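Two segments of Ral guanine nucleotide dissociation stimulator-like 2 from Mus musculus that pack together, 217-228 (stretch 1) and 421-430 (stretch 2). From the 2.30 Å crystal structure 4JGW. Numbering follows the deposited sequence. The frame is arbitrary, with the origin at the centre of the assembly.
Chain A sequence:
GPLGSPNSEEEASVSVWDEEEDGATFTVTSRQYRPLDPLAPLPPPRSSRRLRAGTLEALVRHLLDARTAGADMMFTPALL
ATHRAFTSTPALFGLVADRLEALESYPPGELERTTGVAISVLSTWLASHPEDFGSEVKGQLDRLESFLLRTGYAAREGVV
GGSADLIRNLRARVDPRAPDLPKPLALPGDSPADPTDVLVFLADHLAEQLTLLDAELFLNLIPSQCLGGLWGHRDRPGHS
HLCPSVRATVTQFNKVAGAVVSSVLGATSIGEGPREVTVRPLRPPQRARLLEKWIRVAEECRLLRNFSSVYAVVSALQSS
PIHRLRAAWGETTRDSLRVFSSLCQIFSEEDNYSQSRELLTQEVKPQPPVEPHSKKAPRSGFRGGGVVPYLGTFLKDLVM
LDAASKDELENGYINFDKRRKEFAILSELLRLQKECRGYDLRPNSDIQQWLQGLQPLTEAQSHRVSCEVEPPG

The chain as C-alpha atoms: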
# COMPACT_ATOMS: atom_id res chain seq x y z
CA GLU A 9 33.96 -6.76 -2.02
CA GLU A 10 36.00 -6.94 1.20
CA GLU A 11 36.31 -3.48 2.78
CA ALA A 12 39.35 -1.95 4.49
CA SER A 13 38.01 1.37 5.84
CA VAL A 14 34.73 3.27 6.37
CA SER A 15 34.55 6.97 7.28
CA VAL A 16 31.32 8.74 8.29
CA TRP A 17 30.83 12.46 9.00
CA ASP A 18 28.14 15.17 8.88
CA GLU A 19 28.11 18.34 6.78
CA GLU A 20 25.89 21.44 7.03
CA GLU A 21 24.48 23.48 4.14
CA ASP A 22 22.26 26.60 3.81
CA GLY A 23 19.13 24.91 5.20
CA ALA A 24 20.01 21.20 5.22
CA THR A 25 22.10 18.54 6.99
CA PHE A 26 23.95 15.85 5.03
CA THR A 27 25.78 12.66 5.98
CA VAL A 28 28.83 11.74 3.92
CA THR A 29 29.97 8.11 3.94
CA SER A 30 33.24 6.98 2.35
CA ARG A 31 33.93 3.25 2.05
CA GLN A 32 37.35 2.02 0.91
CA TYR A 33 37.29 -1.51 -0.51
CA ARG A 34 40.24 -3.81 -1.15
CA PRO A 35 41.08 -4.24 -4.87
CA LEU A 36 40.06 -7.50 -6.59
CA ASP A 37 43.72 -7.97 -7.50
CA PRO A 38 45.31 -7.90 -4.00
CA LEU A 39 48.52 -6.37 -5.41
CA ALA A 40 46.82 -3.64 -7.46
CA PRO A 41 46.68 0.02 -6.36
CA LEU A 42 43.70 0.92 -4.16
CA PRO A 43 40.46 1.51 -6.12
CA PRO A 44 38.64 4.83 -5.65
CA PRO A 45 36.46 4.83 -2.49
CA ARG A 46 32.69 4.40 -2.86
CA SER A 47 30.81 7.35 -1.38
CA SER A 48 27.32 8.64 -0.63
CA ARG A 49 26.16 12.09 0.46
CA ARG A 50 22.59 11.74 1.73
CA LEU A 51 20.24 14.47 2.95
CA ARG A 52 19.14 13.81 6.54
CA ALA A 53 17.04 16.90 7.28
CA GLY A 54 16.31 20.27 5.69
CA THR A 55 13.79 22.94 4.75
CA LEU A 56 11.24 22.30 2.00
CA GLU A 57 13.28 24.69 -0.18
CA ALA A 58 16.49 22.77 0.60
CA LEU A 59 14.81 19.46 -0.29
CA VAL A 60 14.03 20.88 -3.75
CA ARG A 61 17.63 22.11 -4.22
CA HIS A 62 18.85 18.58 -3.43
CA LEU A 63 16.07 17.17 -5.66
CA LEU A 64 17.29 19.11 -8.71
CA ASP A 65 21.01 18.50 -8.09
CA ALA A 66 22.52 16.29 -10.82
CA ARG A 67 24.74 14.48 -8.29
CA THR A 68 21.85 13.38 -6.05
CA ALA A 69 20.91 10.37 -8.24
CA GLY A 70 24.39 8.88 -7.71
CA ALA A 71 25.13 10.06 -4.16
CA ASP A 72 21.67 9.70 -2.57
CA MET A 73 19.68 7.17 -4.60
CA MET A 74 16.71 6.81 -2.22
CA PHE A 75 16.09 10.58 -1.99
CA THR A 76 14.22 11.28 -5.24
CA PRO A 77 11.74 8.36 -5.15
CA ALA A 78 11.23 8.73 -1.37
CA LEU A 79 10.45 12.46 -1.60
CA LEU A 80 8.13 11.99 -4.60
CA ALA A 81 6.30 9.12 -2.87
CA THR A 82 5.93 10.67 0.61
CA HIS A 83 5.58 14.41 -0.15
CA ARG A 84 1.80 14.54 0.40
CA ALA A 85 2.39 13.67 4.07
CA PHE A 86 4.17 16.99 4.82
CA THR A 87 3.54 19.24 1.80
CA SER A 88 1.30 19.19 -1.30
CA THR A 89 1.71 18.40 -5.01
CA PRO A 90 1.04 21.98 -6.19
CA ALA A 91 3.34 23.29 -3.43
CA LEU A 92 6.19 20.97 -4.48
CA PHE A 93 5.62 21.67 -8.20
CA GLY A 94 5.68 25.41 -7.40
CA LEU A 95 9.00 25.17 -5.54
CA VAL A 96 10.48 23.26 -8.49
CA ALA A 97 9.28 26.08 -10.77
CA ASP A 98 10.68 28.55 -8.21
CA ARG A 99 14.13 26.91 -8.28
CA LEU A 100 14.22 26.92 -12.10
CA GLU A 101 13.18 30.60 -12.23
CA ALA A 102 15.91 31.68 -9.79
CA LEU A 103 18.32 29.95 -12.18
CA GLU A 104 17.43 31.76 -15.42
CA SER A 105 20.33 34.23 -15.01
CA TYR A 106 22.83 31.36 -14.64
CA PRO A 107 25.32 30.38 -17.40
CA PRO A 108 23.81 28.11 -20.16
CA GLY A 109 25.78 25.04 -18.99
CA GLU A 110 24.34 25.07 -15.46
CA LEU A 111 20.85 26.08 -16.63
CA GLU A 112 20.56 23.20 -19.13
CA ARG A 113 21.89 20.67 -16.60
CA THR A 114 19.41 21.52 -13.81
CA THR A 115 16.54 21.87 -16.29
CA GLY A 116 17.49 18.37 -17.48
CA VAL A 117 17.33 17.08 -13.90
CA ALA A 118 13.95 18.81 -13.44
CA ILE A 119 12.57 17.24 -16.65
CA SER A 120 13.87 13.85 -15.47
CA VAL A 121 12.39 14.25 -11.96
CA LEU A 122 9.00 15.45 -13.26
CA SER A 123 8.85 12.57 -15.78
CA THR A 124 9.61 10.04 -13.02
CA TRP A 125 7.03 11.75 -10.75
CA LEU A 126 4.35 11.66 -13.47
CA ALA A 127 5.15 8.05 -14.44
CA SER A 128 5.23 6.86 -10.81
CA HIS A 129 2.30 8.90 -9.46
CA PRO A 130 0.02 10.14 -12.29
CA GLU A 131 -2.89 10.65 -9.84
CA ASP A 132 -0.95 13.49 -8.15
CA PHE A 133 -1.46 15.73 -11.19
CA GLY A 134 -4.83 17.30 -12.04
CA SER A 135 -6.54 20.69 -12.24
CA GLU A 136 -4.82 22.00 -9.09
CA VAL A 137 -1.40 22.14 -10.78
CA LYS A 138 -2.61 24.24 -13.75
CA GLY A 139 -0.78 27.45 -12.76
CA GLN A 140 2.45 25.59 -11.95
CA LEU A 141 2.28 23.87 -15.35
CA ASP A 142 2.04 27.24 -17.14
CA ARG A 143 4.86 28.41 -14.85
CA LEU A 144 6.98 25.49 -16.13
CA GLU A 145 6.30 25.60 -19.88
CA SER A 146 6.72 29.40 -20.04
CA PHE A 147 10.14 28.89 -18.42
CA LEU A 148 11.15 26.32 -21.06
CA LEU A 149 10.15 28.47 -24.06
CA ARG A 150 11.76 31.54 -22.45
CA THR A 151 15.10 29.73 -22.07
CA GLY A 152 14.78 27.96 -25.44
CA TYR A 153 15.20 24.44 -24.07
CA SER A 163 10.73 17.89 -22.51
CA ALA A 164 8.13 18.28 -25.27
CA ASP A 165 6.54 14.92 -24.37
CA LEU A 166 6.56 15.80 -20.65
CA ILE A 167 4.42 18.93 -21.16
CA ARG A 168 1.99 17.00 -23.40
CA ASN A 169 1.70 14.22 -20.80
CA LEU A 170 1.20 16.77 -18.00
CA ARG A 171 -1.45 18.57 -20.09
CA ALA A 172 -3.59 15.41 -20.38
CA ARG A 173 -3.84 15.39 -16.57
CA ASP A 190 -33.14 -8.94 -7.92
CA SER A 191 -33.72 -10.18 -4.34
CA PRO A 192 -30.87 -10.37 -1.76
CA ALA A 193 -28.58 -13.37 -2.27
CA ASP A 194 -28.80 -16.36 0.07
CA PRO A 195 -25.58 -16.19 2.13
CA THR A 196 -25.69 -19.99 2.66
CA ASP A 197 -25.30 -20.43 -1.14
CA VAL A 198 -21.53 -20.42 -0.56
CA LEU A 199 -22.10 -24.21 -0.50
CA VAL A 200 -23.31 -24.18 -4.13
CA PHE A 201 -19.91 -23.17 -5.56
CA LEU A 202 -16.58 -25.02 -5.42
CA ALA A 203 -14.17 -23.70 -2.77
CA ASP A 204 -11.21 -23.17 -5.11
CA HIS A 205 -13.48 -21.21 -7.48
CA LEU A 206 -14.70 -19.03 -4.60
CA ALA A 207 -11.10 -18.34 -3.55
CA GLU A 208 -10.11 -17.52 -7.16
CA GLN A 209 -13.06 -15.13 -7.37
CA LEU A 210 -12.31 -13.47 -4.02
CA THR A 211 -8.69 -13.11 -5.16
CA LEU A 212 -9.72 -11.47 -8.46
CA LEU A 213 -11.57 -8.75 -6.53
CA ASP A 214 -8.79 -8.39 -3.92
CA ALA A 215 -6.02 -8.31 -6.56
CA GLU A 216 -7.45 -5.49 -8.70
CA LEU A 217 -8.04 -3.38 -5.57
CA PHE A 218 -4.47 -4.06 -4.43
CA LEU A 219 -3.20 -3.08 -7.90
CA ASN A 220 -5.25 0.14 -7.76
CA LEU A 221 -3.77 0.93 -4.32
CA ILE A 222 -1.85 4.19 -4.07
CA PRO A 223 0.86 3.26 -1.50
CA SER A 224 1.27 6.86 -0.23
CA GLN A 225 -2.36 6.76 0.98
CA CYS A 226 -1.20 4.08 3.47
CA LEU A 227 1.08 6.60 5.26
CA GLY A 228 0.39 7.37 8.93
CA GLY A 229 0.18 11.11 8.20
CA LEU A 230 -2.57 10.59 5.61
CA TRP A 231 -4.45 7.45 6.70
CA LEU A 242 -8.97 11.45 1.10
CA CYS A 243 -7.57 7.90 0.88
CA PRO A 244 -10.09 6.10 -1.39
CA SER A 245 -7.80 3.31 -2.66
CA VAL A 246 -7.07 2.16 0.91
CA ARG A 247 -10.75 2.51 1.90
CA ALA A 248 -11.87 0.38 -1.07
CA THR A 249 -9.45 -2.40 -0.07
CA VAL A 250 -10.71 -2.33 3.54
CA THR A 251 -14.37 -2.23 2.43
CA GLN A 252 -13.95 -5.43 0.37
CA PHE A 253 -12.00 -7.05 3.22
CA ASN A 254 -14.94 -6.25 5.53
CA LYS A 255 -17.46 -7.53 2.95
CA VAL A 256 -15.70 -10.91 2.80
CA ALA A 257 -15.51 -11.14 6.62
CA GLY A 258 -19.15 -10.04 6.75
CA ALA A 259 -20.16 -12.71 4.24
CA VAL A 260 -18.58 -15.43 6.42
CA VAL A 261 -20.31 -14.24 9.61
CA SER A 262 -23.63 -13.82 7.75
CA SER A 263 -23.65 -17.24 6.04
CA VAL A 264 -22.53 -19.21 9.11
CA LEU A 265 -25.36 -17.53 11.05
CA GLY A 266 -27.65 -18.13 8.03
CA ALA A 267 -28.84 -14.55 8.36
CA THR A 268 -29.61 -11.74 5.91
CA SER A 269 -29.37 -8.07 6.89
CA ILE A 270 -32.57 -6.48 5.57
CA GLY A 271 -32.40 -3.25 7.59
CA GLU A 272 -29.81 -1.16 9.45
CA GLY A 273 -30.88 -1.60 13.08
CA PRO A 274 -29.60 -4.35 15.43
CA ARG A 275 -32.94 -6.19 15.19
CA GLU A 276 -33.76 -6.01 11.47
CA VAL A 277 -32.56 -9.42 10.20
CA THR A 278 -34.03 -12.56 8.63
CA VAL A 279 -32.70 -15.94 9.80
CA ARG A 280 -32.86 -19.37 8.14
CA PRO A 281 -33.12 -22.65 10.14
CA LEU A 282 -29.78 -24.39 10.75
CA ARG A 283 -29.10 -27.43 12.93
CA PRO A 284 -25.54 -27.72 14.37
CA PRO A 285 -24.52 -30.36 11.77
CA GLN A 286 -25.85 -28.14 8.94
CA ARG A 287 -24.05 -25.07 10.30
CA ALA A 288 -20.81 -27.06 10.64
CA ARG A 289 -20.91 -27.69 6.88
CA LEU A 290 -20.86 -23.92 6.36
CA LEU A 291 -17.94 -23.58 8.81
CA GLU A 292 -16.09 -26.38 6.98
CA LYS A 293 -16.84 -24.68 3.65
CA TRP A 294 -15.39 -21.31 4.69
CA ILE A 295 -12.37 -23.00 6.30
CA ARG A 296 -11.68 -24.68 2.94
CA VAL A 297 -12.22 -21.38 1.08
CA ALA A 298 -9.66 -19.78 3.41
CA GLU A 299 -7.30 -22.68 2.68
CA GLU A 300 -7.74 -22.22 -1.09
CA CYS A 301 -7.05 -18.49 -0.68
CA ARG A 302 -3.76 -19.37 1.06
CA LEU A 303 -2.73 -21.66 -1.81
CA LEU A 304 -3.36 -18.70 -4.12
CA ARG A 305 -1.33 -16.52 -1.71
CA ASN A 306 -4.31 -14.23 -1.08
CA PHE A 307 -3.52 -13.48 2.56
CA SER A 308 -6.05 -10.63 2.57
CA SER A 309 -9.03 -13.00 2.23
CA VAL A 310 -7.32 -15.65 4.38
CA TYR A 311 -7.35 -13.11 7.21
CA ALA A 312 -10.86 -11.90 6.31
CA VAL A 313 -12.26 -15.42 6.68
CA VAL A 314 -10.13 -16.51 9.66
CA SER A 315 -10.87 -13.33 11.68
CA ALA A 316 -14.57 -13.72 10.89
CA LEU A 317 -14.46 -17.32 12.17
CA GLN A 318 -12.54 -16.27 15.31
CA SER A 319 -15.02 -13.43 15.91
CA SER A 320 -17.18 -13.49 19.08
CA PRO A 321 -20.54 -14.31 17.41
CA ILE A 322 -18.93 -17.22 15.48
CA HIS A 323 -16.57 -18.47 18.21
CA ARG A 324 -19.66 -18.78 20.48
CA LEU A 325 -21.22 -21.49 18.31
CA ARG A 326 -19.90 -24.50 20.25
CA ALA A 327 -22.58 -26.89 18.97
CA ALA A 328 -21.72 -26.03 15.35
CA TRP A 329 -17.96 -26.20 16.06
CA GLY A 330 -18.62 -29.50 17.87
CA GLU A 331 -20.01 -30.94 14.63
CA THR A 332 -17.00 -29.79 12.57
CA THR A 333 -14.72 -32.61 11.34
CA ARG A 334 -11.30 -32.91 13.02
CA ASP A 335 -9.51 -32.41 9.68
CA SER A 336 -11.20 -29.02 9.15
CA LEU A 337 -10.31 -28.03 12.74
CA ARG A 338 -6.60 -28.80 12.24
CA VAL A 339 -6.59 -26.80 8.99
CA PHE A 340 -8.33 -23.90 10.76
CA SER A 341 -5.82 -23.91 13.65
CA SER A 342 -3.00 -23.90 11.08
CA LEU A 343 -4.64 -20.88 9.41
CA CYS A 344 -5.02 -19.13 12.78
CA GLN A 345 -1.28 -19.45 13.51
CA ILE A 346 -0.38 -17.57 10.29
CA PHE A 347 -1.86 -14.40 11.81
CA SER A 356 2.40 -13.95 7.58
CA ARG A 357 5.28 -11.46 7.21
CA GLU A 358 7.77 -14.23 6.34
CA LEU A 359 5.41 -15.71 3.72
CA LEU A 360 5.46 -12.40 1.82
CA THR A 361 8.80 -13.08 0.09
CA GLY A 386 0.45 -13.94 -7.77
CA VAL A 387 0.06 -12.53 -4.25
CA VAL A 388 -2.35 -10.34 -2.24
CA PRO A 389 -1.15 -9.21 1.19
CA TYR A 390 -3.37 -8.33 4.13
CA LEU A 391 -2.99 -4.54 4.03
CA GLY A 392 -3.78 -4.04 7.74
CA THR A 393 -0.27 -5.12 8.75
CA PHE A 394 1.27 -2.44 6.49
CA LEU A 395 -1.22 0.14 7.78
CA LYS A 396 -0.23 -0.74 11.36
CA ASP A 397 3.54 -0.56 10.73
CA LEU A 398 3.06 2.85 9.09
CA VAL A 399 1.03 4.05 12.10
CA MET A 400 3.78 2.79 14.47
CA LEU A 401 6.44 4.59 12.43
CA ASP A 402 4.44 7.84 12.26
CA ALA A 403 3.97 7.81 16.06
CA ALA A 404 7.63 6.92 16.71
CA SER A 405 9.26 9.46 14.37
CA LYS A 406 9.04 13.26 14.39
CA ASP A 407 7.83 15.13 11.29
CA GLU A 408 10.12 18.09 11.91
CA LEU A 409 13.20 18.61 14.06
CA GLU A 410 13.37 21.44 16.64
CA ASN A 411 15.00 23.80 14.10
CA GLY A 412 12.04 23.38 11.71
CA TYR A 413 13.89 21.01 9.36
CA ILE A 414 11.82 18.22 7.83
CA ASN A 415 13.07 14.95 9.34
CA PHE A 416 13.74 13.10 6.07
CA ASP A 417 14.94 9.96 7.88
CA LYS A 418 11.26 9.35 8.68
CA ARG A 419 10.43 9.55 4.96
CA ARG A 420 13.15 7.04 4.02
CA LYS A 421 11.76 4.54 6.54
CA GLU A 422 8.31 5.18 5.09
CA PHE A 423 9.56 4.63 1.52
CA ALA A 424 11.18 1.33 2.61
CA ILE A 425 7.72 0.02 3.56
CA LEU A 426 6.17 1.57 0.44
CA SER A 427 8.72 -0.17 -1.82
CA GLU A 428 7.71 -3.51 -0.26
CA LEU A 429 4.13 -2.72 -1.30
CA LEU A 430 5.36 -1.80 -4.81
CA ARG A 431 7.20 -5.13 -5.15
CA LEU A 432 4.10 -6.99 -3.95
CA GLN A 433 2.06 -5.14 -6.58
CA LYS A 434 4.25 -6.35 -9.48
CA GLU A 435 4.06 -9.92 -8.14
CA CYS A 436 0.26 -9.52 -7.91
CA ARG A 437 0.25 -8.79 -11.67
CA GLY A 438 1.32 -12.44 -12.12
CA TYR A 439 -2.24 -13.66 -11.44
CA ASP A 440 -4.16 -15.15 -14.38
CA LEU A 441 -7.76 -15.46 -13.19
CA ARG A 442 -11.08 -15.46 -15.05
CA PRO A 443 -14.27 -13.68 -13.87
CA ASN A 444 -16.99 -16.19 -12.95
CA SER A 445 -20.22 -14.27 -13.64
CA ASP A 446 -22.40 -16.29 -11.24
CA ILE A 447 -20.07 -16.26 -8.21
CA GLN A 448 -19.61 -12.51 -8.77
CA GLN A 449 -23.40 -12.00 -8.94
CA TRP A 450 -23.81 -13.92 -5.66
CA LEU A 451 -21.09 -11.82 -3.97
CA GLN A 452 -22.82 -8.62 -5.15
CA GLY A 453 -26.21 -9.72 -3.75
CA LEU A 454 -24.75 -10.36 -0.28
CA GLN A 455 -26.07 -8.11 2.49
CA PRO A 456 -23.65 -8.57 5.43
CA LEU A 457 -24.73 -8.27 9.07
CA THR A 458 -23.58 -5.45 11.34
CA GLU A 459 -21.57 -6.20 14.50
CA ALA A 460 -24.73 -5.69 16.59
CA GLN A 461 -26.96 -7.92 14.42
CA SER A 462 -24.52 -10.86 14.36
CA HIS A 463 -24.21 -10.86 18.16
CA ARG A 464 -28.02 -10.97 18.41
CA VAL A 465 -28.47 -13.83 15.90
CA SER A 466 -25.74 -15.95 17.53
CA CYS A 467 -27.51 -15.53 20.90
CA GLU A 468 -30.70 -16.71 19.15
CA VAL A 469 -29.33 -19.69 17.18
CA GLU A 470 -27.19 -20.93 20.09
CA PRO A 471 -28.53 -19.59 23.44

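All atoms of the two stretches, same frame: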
# COMPACT_ATOMS: atom_id res chain seq x y z
N LEU A 217 -8.06 -4.43 -6.59
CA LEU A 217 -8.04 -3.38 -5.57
C LEU A 217 -6.62 -3.12 -5.07
O LEU A 217 -6.22 -1.97 -4.87
CB LEU A 217 -8.96 -3.72 -4.40
CG LEU A 217 -10.47 -3.61 -4.64
CD1 LEU A 217 -11.22 -4.30 -3.53
CD2 LEU A 217 -10.93 -2.16 -4.79
N PHE A 218 -5.85 -4.19 -4.87
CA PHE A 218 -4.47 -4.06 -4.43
C PHE A 218 -3.59 -3.43 -5.51
O PHE A 218 -2.64 -2.70 -5.19
CB PHE A 218 -3.90 -5.41 -3.97
CG PHE A 218 -2.45 -5.35 -3.56
CD1 PHE A 218 -2.04 -4.53 -2.52
CD2 PHE A 218 -1.50 -6.12 -4.23
CE1 PHE A 218 -0.70 -4.47 -2.15
CE2 PHE A 218 -0.16 -6.07 -3.86
CZ PHE A 218 0.24 -5.24 -2.82
N LEU A 219 -3.91 -3.70 -6.77
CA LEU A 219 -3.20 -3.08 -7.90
C LEU A 219 -3.56 -1.61 -8.07
O LEU A 219 -2.73 -0.81 -8.53
CB LEU A 219 -3.47 -3.83 -9.21
CG LEU A 219 -2.77 -5.18 -9.39
CD1 LEU A 219 -3.15 -5.81 -10.73
CD2 LEU A 219 -1.26 -5.01 -9.28
N ASN A 220 -4.79 -1.25 -7.70
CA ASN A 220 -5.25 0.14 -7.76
C ASN A 220 -4.86 0.95 -6.51
O ASN A 220 -5.15 2.14 -6.41
CB ASN A 220 -6.76 0.20 -7.98
CG ASN A 220 -7.17 -0.21 -9.39
OD1 ASN A 220 -6.57 0.22 -10.38
ND2 ASN A 220 -8.20 -1.04 -9.49
N LEU A 221 -4.20 0.29 -5.56
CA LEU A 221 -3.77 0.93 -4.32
C LEU A 221 -2.66 1.95 -4.58
O LEU A 221 -1.64 1.64 -5.21
CB LEU A 221 -3.30 -0.11 -3.30
CG LEU A 221 -2.83 0.40 -1.93
CD1 LEU A 221 -4.01 0.80 -1.05
CD2 LEU A 221 -1.99 -0.65 -1.23
N ILE A 222 -2.88 3.16 -4.09
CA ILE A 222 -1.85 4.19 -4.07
C ILE A 222 -1.13 4.08 -2.72
O ILE A 222 -1.70 4.43 -1.69
CB ILE A 222 -2.44 5.60 -4.31
CG1 ILE A 222 -3.22 5.63 -5.63
CG2 ILE A 222 -1.33 6.66 -4.30
CD1 ILE A 222 -4.10 6.85 -5.83
N PRO A 223 0.12 3.57 -2.73
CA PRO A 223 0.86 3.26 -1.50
C PRO A 223 1.01 4.44 -0.53
O PRO A 223 1.00 4.23 0.68
CB PRO A 223 2.22 2.80 -2.01
CG PRO A 223 1.94 2.28 -3.39
CD PRO A 223 0.89 3.21 -3.93
N SER A 224 1.14 5.66 -1.06
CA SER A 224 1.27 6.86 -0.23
C SER A 224 0.04 7.12 0.64
O SER A 224 0.14 7.74 1.70
CB SER A 224 1.57 8.08 -1.09
OG SER A 224 0.51 8.37 -1.98
N GLN A 225 -1.12 6.64 0.20
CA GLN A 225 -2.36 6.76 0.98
C GLN A 225 -2.34 5.88 2.23
O GLN A 225 -3.17 6.05 3.13
CB GLN A 225 -3.58 6.48 0.11
CG GLN A 225 -3.85 7.55 -0.95
CD GLN A 225 -5.02 7.21 -1.87
OE1 GLN A 225 -5.71 6.21 -1.68
NE2 GLN A 225 -5.25 8.06 -2.86
N CYS A 226 -1.39 4.94 2.29
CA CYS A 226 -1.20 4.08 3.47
C CYS A 226 -0.42 4.77 4.60
O CYS A 226 -0.40 4.27 5.72
CB CYS A 226 -0.47 2.79 3.08
SG CYS A 226 -1.35 1.72 1.93
N LEU A 227 0.21 5.90 4.29
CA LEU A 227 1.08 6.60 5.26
C LEU A 227 0.32 7.09 6.49
O LEU A 227 -0.82 7.55 6.39
CB LEU A 227 1.81 7.77 4.59
CG LEU A 227 2.81 7.48 3.46
CD1 LEU A 227 3.26 8.78 2.81
CD2 LEU A 227 4.01 6.67 3.95
N GLY A 228 0.97 6.97 7.65
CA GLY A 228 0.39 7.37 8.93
C GLY A 228 -0.14 8.79 8.96
O GLY A 228 -1.18 9.06 9.56
N LYS A 421 12.32 5.71 5.86
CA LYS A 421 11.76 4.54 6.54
C LYS A 421 10.35 4.25 6.03
O LYS A 421 9.94 3.09 5.94
CB LYS A 421 11.75 4.76 8.05
CG LYS A 421 13.13 4.93 8.68
CD LYS A 421 13.03 5.15 10.18
CE LYS A 421 14.37 5.57 10.76
NZ LYS A 421 14.35 5.57 12.25
N GLU A 422 9.62 5.31 5.70
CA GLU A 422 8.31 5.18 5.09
C GLU A 422 8.41 4.60 3.67
O GLU A 422 7.67 3.67 3.33
CB GLU A 422 7.57 6.52 5.08
CG GLU A 422 6.97 6.87 6.44
CD GLU A 422 6.32 8.24 6.49
OE1 GLU A 422 6.71 9.12 5.70
OE2 GLU A 422 5.43 8.44 7.33
N PHE A 423 9.33 5.13 2.87
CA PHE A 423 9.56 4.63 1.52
C PHE A 423 9.96 3.15 1.51
O PHE A 423 9.51 2.40 0.64
CB PHE A 423 10.59 5.48 0.76
CG PHE A 423 10.87 4.99 -0.64
CD1 PHE A 423 9.94 5.17 -1.66
CD2 PHE A 423 12.06 4.34 -0.94
CE1 PHE A 423 10.19 4.72 -2.95
CE2 PHE A 423 12.33 3.88 -2.23
CZ PHE A 423 11.39 4.07 -3.23
N ALA A 424 10.79 2.74 2.47
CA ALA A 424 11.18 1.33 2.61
C ALA A 424 9.96 0.41 2.63
O ALA A 424 9.91 -0.58 1.90
CB ALA A 424 12.02 1.13 3.88
N ILE A 425 8.97 0.77 3.46
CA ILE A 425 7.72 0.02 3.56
C ILE A 425 6.91 0.13 2.27
O ILE A 425 6.33 -0.85 1.80
CB ILE A 425 6.88 0.49 4.78
CG1 ILE A 425 7.59 0.13 6.08
CG2 ILE A 425 5.47 -0.13 4.75
CD1 ILE A 425 7.23 1.05 7.26
N LEU A 426 6.89 1.33 1.68
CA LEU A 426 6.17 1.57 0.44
C LEU A 426 6.74 0.75 -0.72
O LEU A 426 5.98 0.26 -1.56
CB LEU A 426 6.16 3.06 0.08
CG LEU A 426 5.44 4.07 0.99
CD1 LEU A 426 5.31 5.41 0.28
CD2 LEU A 426 4.07 3.58 1.46
N SER A 427 8.06 0.60 -0.76
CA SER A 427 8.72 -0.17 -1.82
C SER A 427 8.41 -1.67 -1.71
O SER A 427 8.37 -2.37 -2.73
CB SER A 427 10.24 0.07 -1.82
OG SER A 427 10.86 -0.46 -0.66
N GLU A 428 8.18 -2.15 -0.49
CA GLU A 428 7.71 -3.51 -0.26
C GLU A 428 6.33 -3.71 -0.89
O GLU A 428 6.07 -4.74 -1.52
CB GLU A 428 7.62 -3.82 1.24
CG GLU A 428 8.95 -3.90 1.97
CD GLU A 428 8.78 -4.02 3.48
OE1 GLU A 428 7.82 -4.68 3.94
OE2 GLU A 428 9.61 -3.44 4.22
N LEU A 429 5.47 -2.71 -0.73
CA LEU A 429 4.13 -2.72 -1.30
C LEU A 429 4.20 -2.68 -2.83
O LEU A 429 3.44 -3.39 -3.50
CB LEU A 429 3.34 -1.52 -0.75
CG LEU A 429 1.96 -1.67 -0.10
CD1 LEU A 429 1.78 -2.98 0.69
CD2 LEU A 429 1.69 -0.48 0.81
N LEU A 430 5.12 -1.88 -3.36
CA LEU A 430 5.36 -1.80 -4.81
C LEU A 430 5.82 -3.14 -5.40
O LEU A 430 5.38 -3.52 -6.48
CB LEU A 430 6.38 -0.71 -5.14
CG LEU A 430 5.96 0.76 -5.07
CD1 LEU A 430 7.19 1.65 -5.11
CD2 LEU A 430 5.00 1.12 -6.21
O HOH W 1 3.89 6.40 8.19

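How does Glu 422, an acidic residue near the start of stretch 2, fit against a largely apolar partner? Its CB lies 3.7 Å from Leu 227 CD2, so the aliphatic base of the side chain packs on the leucine. The carboxylate reaches past this contact to a water: Glu 422 OE2 accepts a hydrogen bond from it at 2.7 Å, and the same water oxygen accepts one from Gly 228 N at 3.0 Å. This bridge supplies a polar link between segments that share no direct hydrogen bond.

What does Leu 426 meet one helical turn later? Here the backbones come closest in register, with the CA atoms of Pro 223 and Leu 426 5.9 Å apart. Leu 426 CD2 sits 3.2 Å from Pro 223 O, a tight van der Waals approach; that carbonyl already accepts a hydrogen bond from Cys 226 N at 3.0 Å within the 3-10 segment. The same methyl, Leu 426 CD2, is 4.0 Å from both Pro 223 CB and Leu 227 CD2, while Leu 426 CD1 comes within 4.3 Å of Ser 224 CA.

Why does Leu 429 have the largest area covered by the other stretch? It points toward stretch 1 and touches several residues there. Its CD2 is 3.9 Å from Cys 226 SG, 4.2 Å from Leu 221 CD2 and 4.4 Å from Pro 223 CB, and its CD1 is 4.1 Å from Phe 218 CE1. Phe 218 CZ also lies 3.8 Å from Leu 429 O, which meets the ring obliquely. The side chain adopts off-rotamer angles, with chi1 at -127° and chi2 at 34°.

Does the contact end there? Leu 430 directs its CA-to-CB bond away, yet the end of its side chain comes nearer, placing CD2 4.3 Å from Pro 223 CG. The proline thus touches Leu 426, Leu 429 and Leu 430.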